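Local atomic coordinates of arginase, mitochondrial (Medicago truncatula, PDB entry 6VST), a protein that hydrolyses L-arginine to urea and L-ornithine, and agmatine to urea and putrescine, using two manganese ions in each subunit of a homohexamer. Residues 277-282 with 316-321; 296-301 with 333-338. All coordinates share one frame; numbering follows the deposited sequence. Where two conformers were deposited one is given.

Contact 1 (277-282 with 316-321); sequences IAPGVS and QRDTYD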
ATOM      1  N   ILE D 277       2.393 -13.951  -6.808  1.00 47.49           N
ATOM      2  CA  ILE D 277       3.772 -13.734  -7.233  1.00 47.16           C
ATOM      3  C   ILE D 277       3.884 -12.516  -8.135  1.00 45.75           C
ATOM      4  O   ILE D 277       4.861 -11.765  -8.063  1.00 47.00           O
ATOM      5  CB  ILE D 277       4.292 -15.001  -7.948  1.00 51.63           C
ATOM      6  CG1 ILE D 277       4.388 -16.174  -6.975  1.00 53.07           C
ATOM      7  CG2 ILE D 277       5.637 -14.737  -8.633  1.00 49.84           C
ATOM      8  CD1 ILE D 277       3.828 -17.450  -7.524  1.00 53.13           C
ATOM      9  N   ALA D 278       2.905 -12.319  -9.015  1.00 40.97           N
ATOM     10  CA  ALA D 278       2.976 -11.300 -10.057  1.00 39.39           C
ATOM     11  C   ALA D 278       1.727 -10.436  -9.988  1.00 39.03           C
ATOM     12  O   ALA D 278       0.861 -10.496 -10.868  1.00 41.55           O
ATOM     13  CB  ALA D 278       3.134 -11.937 -11.437  1.00 40.49           C
ATOM     14  N   PRO D 279       1.609  -9.609  -8.950  1.00 40.05           N
ATOM     15  CA  PRO D 279       0.436  -8.734  -8.852  1.00 40.68           C
ATOM     16  C   PRO D 279       0.402  -7.675  -9.923  1.00 39.97           C
ATOM     17  O   PRO D 279      -0.687  -7.188 -10.254  1.00 38.88           O
ATOM     18  CB  PRO D 279       0.579  -8.114  -7.454  1.00 42.97           C
ATOM     19  CG  PRO D 279       2.072  -8.151  -7.185  1.00 42.03           C
ATOM     20  CD  PRO D 279       2.506  -9.460  -7.788  1.00 40.99           C
ATOM     21  N   GLY D 280       1.563  -7.320 -10.480  1.00 35.43           N
ATOM     22  CA  GLY D 280       1.656  -6.251 -11.445  1.00 36.35           C
ATOM     23  C   GLY D 280       1.380  -6.716 -12.856  1.00 37.47           C
ATOM     24  O   GLY D 280       2.276  -6.698 -13.703  1.00 39.14           O
ATOM     25  N   VAL D 281       0.146  -7.170 -13.089  1.00 36.74           N
ATOM     26  CA  VAL D 281      -0.376  -7.533 -14.403  1.00 38.14           C
ATOM     27  C   VAL D 281      -1.786  -6.967 -14.501  1.00 38.51           C
ATOM     28  O   VAL D 281      -2.400  -6.598 -13.500  1.00 41.78           O
ATOM     29  CB  VAL D 281      -0.418  -9.059 -14.635  1.00 39.50           C
ATOM     30  CG1 VAL D 281       0.973  -9.661 -14.589  1.00 31.47           C
ATOM     31  CG2 VAL D 281      -1.339  -9.733 -13.598  1.00 42.09           C
ATOM     32  N   SER D 282      -2.326  -6.942 -15.716  1.00 35.81           N
ATOM     33  CA  SER D 282      -3.682  -6.428 -15.853  1.00 39.19           C
ATOM     34  C   SER D 282      -4.749  -7.450 -15.482  1.00 41.90           C
ATOM     35  O   SER D 282      -5.807  -7.061 -14.980  1.00 46.56           O
ATOM     36  CB  SER D 282      -3.918  -5.922 -17.275  1.00 41.84           C
ATOM     37  OG  SER D 282      -3.135  -4.775 -17.501  1.00 46.87           O
ATOM     38  N   GLN D 316       1.933  -0.156 -13.264  1.00 37.65           N
ATOM     39  CA  GLN D 316       0.928   0.599 -12.538  1.00 40.55           C
ATOM     40  C   GLN D 316       0.091  -0.272 -11.614  1.00 41.98           C
ATOM     41  O   GLN D 316      -0.578   0.272 -10.734  1.00 45.20           O
ATOM     42  CB  GLN D 316       0.027   1.365 -13.506  1.00 40.89           C
ATOM     43  CG  GLN D 316       0.682   2.620 -14.030  1.00 44.26           C
ATOM     44  CD  GLN D 316      -0.059   3.211 -15.188  1.00 50.52           C
ATOM     45  OE1 GLN D 316      -0.519   2.490 -16.064  1.00 50.77           O
ATOM     46  NE2 GLN D 316      -0.194   4.532 -15.203  1.00 55.71           N
ATOM     47  N   ARG D 317       0.132  -1.594 -11.749  1.00 40.81           N
ATOM     48  CA  ARG D 317      -0.621  -2.463 -10.848  1.00 43.22           C
ATOM     49  C   ARG D 317       0.291  -3.254  -9.921  1.00 42.71           C
ATOM     50  O   ARG D 317      -0.183  -4.144  -9.208  1.00 40.14           O
ATOM     51  CB  ARG D 317      -1.526  -3.404 -11.649  1.00 41.84           C
ATOM     52  CG  ARG D 317      -2.421  -2.654 -12.620  1.00 42.43           C
ATOM     53  CD  ARG D 317      -3.863  -2.895 -12.297  1.00 52.16           C
ATOM     54  NE  ARG D 317      -4.141  -4.319 -12.360  1.00 55.18           N
ATOM     55  CZ  ARG D 317      -5.233  -4.891 -11.879  1.00 54.48           C
ATOM     56  NH1 ARG D 317      -6.169  -4.158 -11.288  1.00 53.92           N
ATOM     57  NH2 ARG D 317      -5.379  -6.200 -11.993  1.00 55.86           N
ATOM     58  N   ASP D 318       1.585  -2.943  -9.912  1.00 37.88           N
ATOM     59  CA  ASP D 318       2.559  -3.591  -9.042  1.00 39.13           C
ATOM     60  C   ASP D 318       2.465  -3.030  -7.626  1.00 40.36           C
ATOM     61  O   ASP D 318       1.853  -1.985  -7.383  1.00 42.87           O
ATOM     62  CB  ASP D 318       3.970  -3.377  -9.593  1.00 42.20           C
ATOM     63  CG  ASP D 318       4.934  -4.484  -9.209  1.00 44.07           C
ATOM     64  OD1 ASP D 318       4.533  -5.409  -8.472  1.00 44.13           O
ATOM     65  OD2 ASP D 318       6.093  -4.437  -9.685  1.00 45.70           O
ATOM     66  N   THR D 319       3.097  -3.722  -6.681  1.00 40.25           N
ATOM     67  CA  THR D 319       3.185  -3.179  -5.333  1.00 43.93           C
ATOM     68  C   THR D 319       4.361  -2.198  -5.231  1.00 41.83           C
ATOM     69  O   THR D 319       5.228  -2.148  -6.103  1.00 40.19           O
ATOM     70  CB  THR D 319       3.275  -4.314  -4.307  1.00 48.66           C
ATOM     71  OG1 THR D 319       4.270  -5.267  -4.696  1.00 50.50           O
ATOM     72  CG2 THR D 319       1.913  -5.032  -4.214  1.00 49.92           C
ATOM     73  N   TYR D 320       4.369  -1.401  -4.147  1.00 44.47           N
ATOM     74  CA  TYR D 320       5.317  -0.287  -4.055  0.51 47.56           C
ATOM     75  C   TYR D 320       6.762  -0.767  -4.045  1.00 49.35           C
ATOM     76  O   TYR D 320       7.656  -0.011  -4.439  1.00 52.12           O
ATOM     77  CB  TYR D 320       5.003   0.567  -2.813  0.51 50.01           C
ATOM     78  CG  TYR D 320       5.804   1.863  -2.563  0.51 51.34           C
ATOM     79  CD1 TYR D 320       7.179   1.846  -2.377  0.51 54.64           C
ATOM     80  CD2 TYR D 320       5.162   3.089  -2.429  0.51 51.42           C
ATOM     81  CE1 TYR D 320       7.902   3.002  -2.094  0.51 54.56           C
ATOM     82  CE2 TYR D 320       5.880   4.256  -2.150  0.51 51.68           C
ATOM     83  CZ  TYR D 320       7.247   4.201  -1.977  0.51 53.25           C
ATOM     84  OH  TYR D 320       7.967   5.339  -1.681  0.51 52.92           O
ATOM     85  N   ASP D 321       7.018  -2.001  -3.623  1.00 49.65           N
ATOM     86  CA  ASP D 321       8.365  -2.559  -3.684  1.00 51.90           C
ATOM     87  C   ASP D 321       8.772  -2.965  -5.098  1.00 49.63           C
ATOM     88  O   ASP D 321       9.946  -3.269  -5.330  1.00 50.22           O
ATOM     89  CB  ASP D 321       8.473  -3.770  -2.748  1.00 56.93           C
ATOM     90  CG  ASP D 321       7.327  -4.787  -2.940  1.00 61.19           C
ATOM     91  OD1 ASP D 321       6.630  -4.777  -3.990  1.00 62.02           O
ATOM     92  OD2 ASP D 321       7.112  -5.606  -2.017  1.00 65.23           O
TER
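G280 and D318 bring the two backbones together, their CA atoms 3.7 Å apart, an approach that leaves little depth for a side chain where these two residues cross. A CB built on G280 would fall 3.0 Å from D318 CB, a clash, so a side chain at G280 would probably not fit against D318 without a shift of the backbone. G280 is also the centre of an inverse gamma turn, closed by a weak bond from V281 N to P279 O. No backbone hydrogen bond joins 277-282 to 316-321; G280 CA makes instead a CA-H...O contact of 3.6 Å with R317 O.

The polar link is made by R317. With CG beside its backbone N (chi1 -53°) and further bends at chi2 and chi3, the chain runs alongside V281 O and presents the edge of its guanidinium to it. NE donates to that oxygen at 3.1 Å and 163°, with the oxygen essentially in the guanidinium plane, and NH2 adds a weak second bond at 3.4 Å. One carbonyl oxygen thus receives two N-H groups, which should restrain rotation of the guanidinium. Y320 and D321 of two different neighbouring subunits also pack on R317.

Beside the glycine, P279 CG lies 3.9 Å from D318 OD1. That carboxylate oxygen takes T319 N from above its plane, and T324 OG1, at the start of helix 323-339, is bonded to both D318 OD1 and G280 N; D318 OD2 is held by Y313 and A325.

Both segments belong to loops that follow strands of the parallel arginase sheet, the edge on which such alpha/beta folds place their active sites. V281 touches D271, a ligand of the second manganese, and S282 lies near E312, assigned to substrate binding.

Contact 2 (296-301 with 333-338); sequences NILQNL and RELAAK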
ATOM      1  N   ASN D 296      11.592 -24.320 -13.928  1.00 49.95           N
ATOM      2  CA  ASN D 296      11.787 -25.751 -14.158  1.00 50.66           C
ATOM      3  C   ASN D 296      11.573 -26.114 -15.625  1.00 51.44           C
ATOM      4  O   ASN D 296      12.310 -26.932 -16.187  1.00 52.87           O
ATOM      5  CB  ASN D 296      10.845 -26.573 -13.279  1.00 50.13           C
ATOM      6  CG  ASN D 296      11.229 -26.549 -11.812  1.00 50.01           C
ATOM      7  OD1 ASN D 296      12.313 -26.087 -11.432  1.00 49.88           O
ATOM      8  ND2 ASN D 296      10.334 -27.060 -10.972  1.00 51.31           N
ATOM      9  N   ILE D 297      10.569 -25.519 -16.262  1.00 51.01           N
ATOM     10  CA  ILE D 297      10.287 -25.822 -17.659  1.00 53.05           C
ATOM     11  C   ILE D 297      11.305 -25.149 -18.578  1.00 55.09           C
ATOM     12  O   ILE D 297      11.822 -25.764 -19.512  1.00 53.78           O
ATOM     13  CB  ILE D 297       8.845 -25.406 -18.000  1.00 50.40           C
ATOM     14  CG1 ILE D 297       7.849 -26.154 -17.102  1.00 50.08           C
ATOM     15  CG2 ILE D 297       8.551 -25.638 -19.475  1.00 51.54           C
ATOM     16  CD1 ILE D 297       6.386 -25.845 -17.389  1.00 47.97           C
ATOM     17  N   LEU D 298      11.613 -23.873 -18.324  1.00 58.89           N
ATOM     18  CA  LEU D 298      12.466 -23.114 -19.235  1.00 59.25           C
ATOM     19  C   LEU D 298      13.926 -23.559 -19.144  1.00 60.74           C
ATOM     20  O   LEU D 298      14.597 -23.711 -20.174  1.00 60.20           O
ATOM     21  CB  LEU D 298      12.320 -21.620 -18.937  1.00 57.05           C
ATOM     22  CG  LEU D 298      13.242 -20.629 -19.641  1.00 58.58           C
ATOM     23  CD1 LEU D 298      12.910 -20.545 -21.120  1.00 59.36           C
ATOM     24  CD2 LEU D 298      13.129 -19.267 -18.980  1.00 58.09           C
ATOM     25  N   GLN D 299      14.433 -23.795 -17.925  1.00 59.06           N
ATOM     26  CA  GLN D 299      15.829 -24.201 -17.762  1.00 57.51           C
ATOM     27  C   GLN D 299      16.102 -25.569 -18.386  1.00 56.96           C
ATOM     28  O   GLN D 299      17.232 -25.846 -18.814  1.00 57.08           O
ATOM     29  CB  GLN D 299      16.209 -24.198 -16.275  1.00 54.26           C
ATOM     30  CG  GLN D 299      16.198 -22.806 -15.625  1.00 54.24           C
ATOM     31  CD  GLN D 299      16.541 -22.817 -14.124  1.00 56.59           C
ATOM     32  OE1 GLN D 299      16.443 -23.846 -13.454  1.00 54.74           O
ATOM     33  NE2 GLN D 299      16.944 -21.658 -13.598  1.00 55.18           N
ATOM     34  N   ASN D 300      15.089 -26.427 -18.467  1.00 55.93           N
ATOM     35  CA  ASN D 300      15.244 -27.761 -19.039  1.00 60.02           C
ATOM     36  C   ASN D 300      14.830 -27.845 -20.504  1.00 60.37           C
ATOM     37  O   ASN D 300      14.924 -28.924 -21.097  1.00 64.38           O
ATOM     38  CB  ASN D 300      14.442 -28.778 -18.220  1.00 63.52           C
ATOM     39  CG  ASN D 300      15.053 -29.038 -16.854  1.00 66.82           C
ATOM     40  OD1 ASN D 300      16.244 -29.341 -16.738  1.00 71.47           O
ATOM     41  ND2 ASN D 300      14.243 -28.910 -15.811  1.00 64.24           N
ATOM     42  N   LEU D 301      14.379 -26.744 -21.100  1.00 61.12           N
ATOM     43  CA  LEU D 301      13.916 -26.756 -22.485  1.00 59.02           C
ATOM     44  C   LEU D 301      15.064 -27.022 -23.454  1.00 59.14           C
ATOM     45  O   LEU D 301      16.083 -26.322 -23.440  1.00 57.51           O
ATOM     46  CB  LEU D 301      13.249 -25.419 -22.821  1.00 54.16           C
ATOM     47  CG  LEU D 301      12.928 -25.130 -24.294  1.00 56.34           C
ATOM     48  CD1 LEU D 301      11.946 -26.129 -24.878  1.00 56.71           C
ATOM     49  CD2 LEU D 301      12.383 -23.725 -24.428  1.00 54.82           C
ATOM     50  N   ARG D 333      16.203 -12.572 -17.519  1.00 44.12           N
ATOM     51  CA  ARG D 333      17.541 -13.077 -17.224  1.00 43.51           C
ATOM     52  C   ARG D 333      17.666 -14.566 -17.530  1.00 44.87           C
ATOM     53  O   ARG D 333      18.677 -15.007 -18.091  1.00 47.05           O
ATOM     54  CB  ARG D 333      17.889 -12.816 -15.757  1.00 41.88           C
ATOM     55  CG  ARG D 333      18.310 -11.379 -15.439  1.00 41.07           C
ATOM     56  CD  ARG D 333      18.212 -11.101 -13.915  1.00 40.24           C
ATOM     57  NE  ARG D 333      19.099 -11.954 -13.125  1.00 40.16           N
ATOM     58  CZ  ARG D 333      20.085 -11.506 -12.357  1.00 40.59           C
ATOM     59  NH1 ARG D 333      20.309 -10.204 -12.245  1.00 40.02           N
ATOM     60  NH2 ARG D 333      20.833 -12.365 -11.680  1.00 42.15           N
ATOM     61  N   GLU D 334      16.655 -15.360 -17.158  1.00 45.15           N
ATOM     62  CA  GLU D 334      16.718 -16.802 -17.364  1.00 46.93           C
ATOM     63  C   GLU D 334      16.404 -17.201 -18.802  1.00 44.68           C
ATOM     64  O   GLU D 334      16.940 -18.205 -19.290  1.00 47.03           O
ATOM     65  CB  GLU D 334      15.770 -17.520 -16.405  1.00 47.72           C
ATOM     66  CG  GLU D 334      16.134 -17.325 -14.935  1.00 51.90           C
ATOM     67  CD  GLU D 334      17.503 -17.888 -14.577  1.00 54.52           C
ATOM     68  OE1 GLU D 334      17.829 -19.012 -15.040  1.00 54.51           O
ATOM     69  OE2 GLU D 334      18.251 -17.196 -13.841  1.00 53.20           O
ATOM     70  N   LEU D 335      15.542 -16.451 -19.491  1.00 41.25           N
ATOM     71  CA  LEU D 335      15.362 -16.700 -20.918  1.00 42.50           C
ATOM     72  C   LEU D 335      16.636 -16.368 -21.685  1.00 46.02           C
ATOM     73  O   LEU D 335      17.034 -17.111 -22.591  1.00 45.90           O
ATOM     74  CB  LEU D 335      14.170 -15.901 -21.455  1.00 43.85           C
ATOM     75  CG  LEU D 335      13.830 -16.060 -22.945  1.00 45.91           C
ATOM     76  CD1 LEU D 335      13.572 -17.522 -23.304  1.00 45.48           C
ATOM     77  CD2 LEU D 335      12.644 -15.188 -23.335  1.00 44.85           C
ATOM     78  N   ALA D 336      17.309 -15.271 -21.313  1.00 47.93           N
ATOM     79  CA  ALA D 336      18.548 -14.905 -21.994  1.00 47.56           C
ATOM     80  C   ALA D 336      19.615 -15.975 -21.801  1.00 49.58           C
ATOM     81  O   ALA D 336      20.379 -16.273 -22.724  1.00 54.90           O
ATOM     82  CB  ALA D 336      19.052 -13.543 -21.501  1.00 44.67           C
ATOM     83  N   ALA D 337      19.673 -16.569 -20.610  1.00 49.52           N
ATOM     84  CA  ALA D 337      20.653 -17.615 -20.351  1.00 50.91           C
ATOM     85  C   ALA D 337      20.442 -18.812 -21.270  1.00 51.30           C
ATOM     86  O   ALA D 337      21.410 -19.436 -21.718  1.00 53.18           O
ATOM     87  CB  ALA D 337      20.584 -18.040 -18.886  1.00 50.92           C
ATOM     88  N   LYS D 338      19.185 -19.138 -21.576  1.00 50.93           N
ATOM     89  CA  LYS D 338      18.890 -20.269 -22.449  1.00 51.19           C
ATOM     90  C   LYS D 338      19.027 -19.920 -23.930  1.00 52.18           C
ATOM     91  O   LYS D 338      19.326 -20.806 -24.738  1.00 56.41           O
ATOM     92  CB  LYS D 338      17.481 -20.802 -22.157  1.00 49.57           C
ATOM     93  CG  LYS D 338      17.350 -21.531 -20.821  1.00 47.58           C
ATOM     94  CD  LYS D 338      18.254 -22.779 -20.745  1.00 52.54           C
ATOM     95  CE  LYS D 338      17.725 -23.921 -21.609  1.00 53.92           C
ATOM     96  NZ  LYS D 338      18.518 -25.167 -21.422  1.00 59.27           N
TER
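K338 NZ and Q299 O form the shortest polar contact between 296-301 and 333-338, a hydrogen bond of 3.0 Å in which the ammonium sits 49° above the carbonyl plane. The same nitrogen reaches L301 O in a weaker bond of 3.4 Å. Bends at chi2 and chi3 curl the lysine chain over the carbonyls of L298, Q299 and L301, and its CG passes 3.6 Å from L298 O. An alanine in its place would remove the ammonium and would probably leave Q299 O and L301 O without this shared donor, opening a gap beside L298 O.

E334, one turn before K338 on helix 323-339, accepts from Q299 NE2 through OE1 at 3.1 Å and 159°. The bond runs nearly within the amide plane but meets the carboxylate from above, the two planes being 64° apart. Beneath these polar groups L298 and L335 cross at about a right angle, CD1 to CD1 at 3.8 Å, while L298 CD2 rests against the backbone at L335 N, 3.7 Å away.

A second shell fixes the first. E102 accepts from Q299 NE2 through its side chain and donates its backbone N to E334 OE2, thereby clamping amide and carboxylate together. L335 packs on V266 and I268 of strand 264-269, and L301 on V266 and on L181 of strand 178-183.

The interface is therefore layered: L301 and L335 reach the sheet, with L298 packed on L335, and a polar seam runs alongside. A lysine bonded to carbonyls near the C-terminal end of a helix would be expected to interact favourably with the helix dipole.

From the N-terminal side, the chain leaves strand 264-269, passes 277-282 and enters helix 291-299, which carries 296-301. Strand 305-311 then returns it through the sheet to 316-321, and helix 323-339 ends the series with 333-338. Contact 1 closes a loop with 33 residues between its segments, contact 2 one with 31. The segments alternate, so the two closures cross and neither nests inside the other. Their centres are 23 Å apart and their nearest atoms about 12 Å, without touching. Contact 1 joins the loops after two adjacent parallel strands, whereas contact 2 joins the two helices that follow those loops.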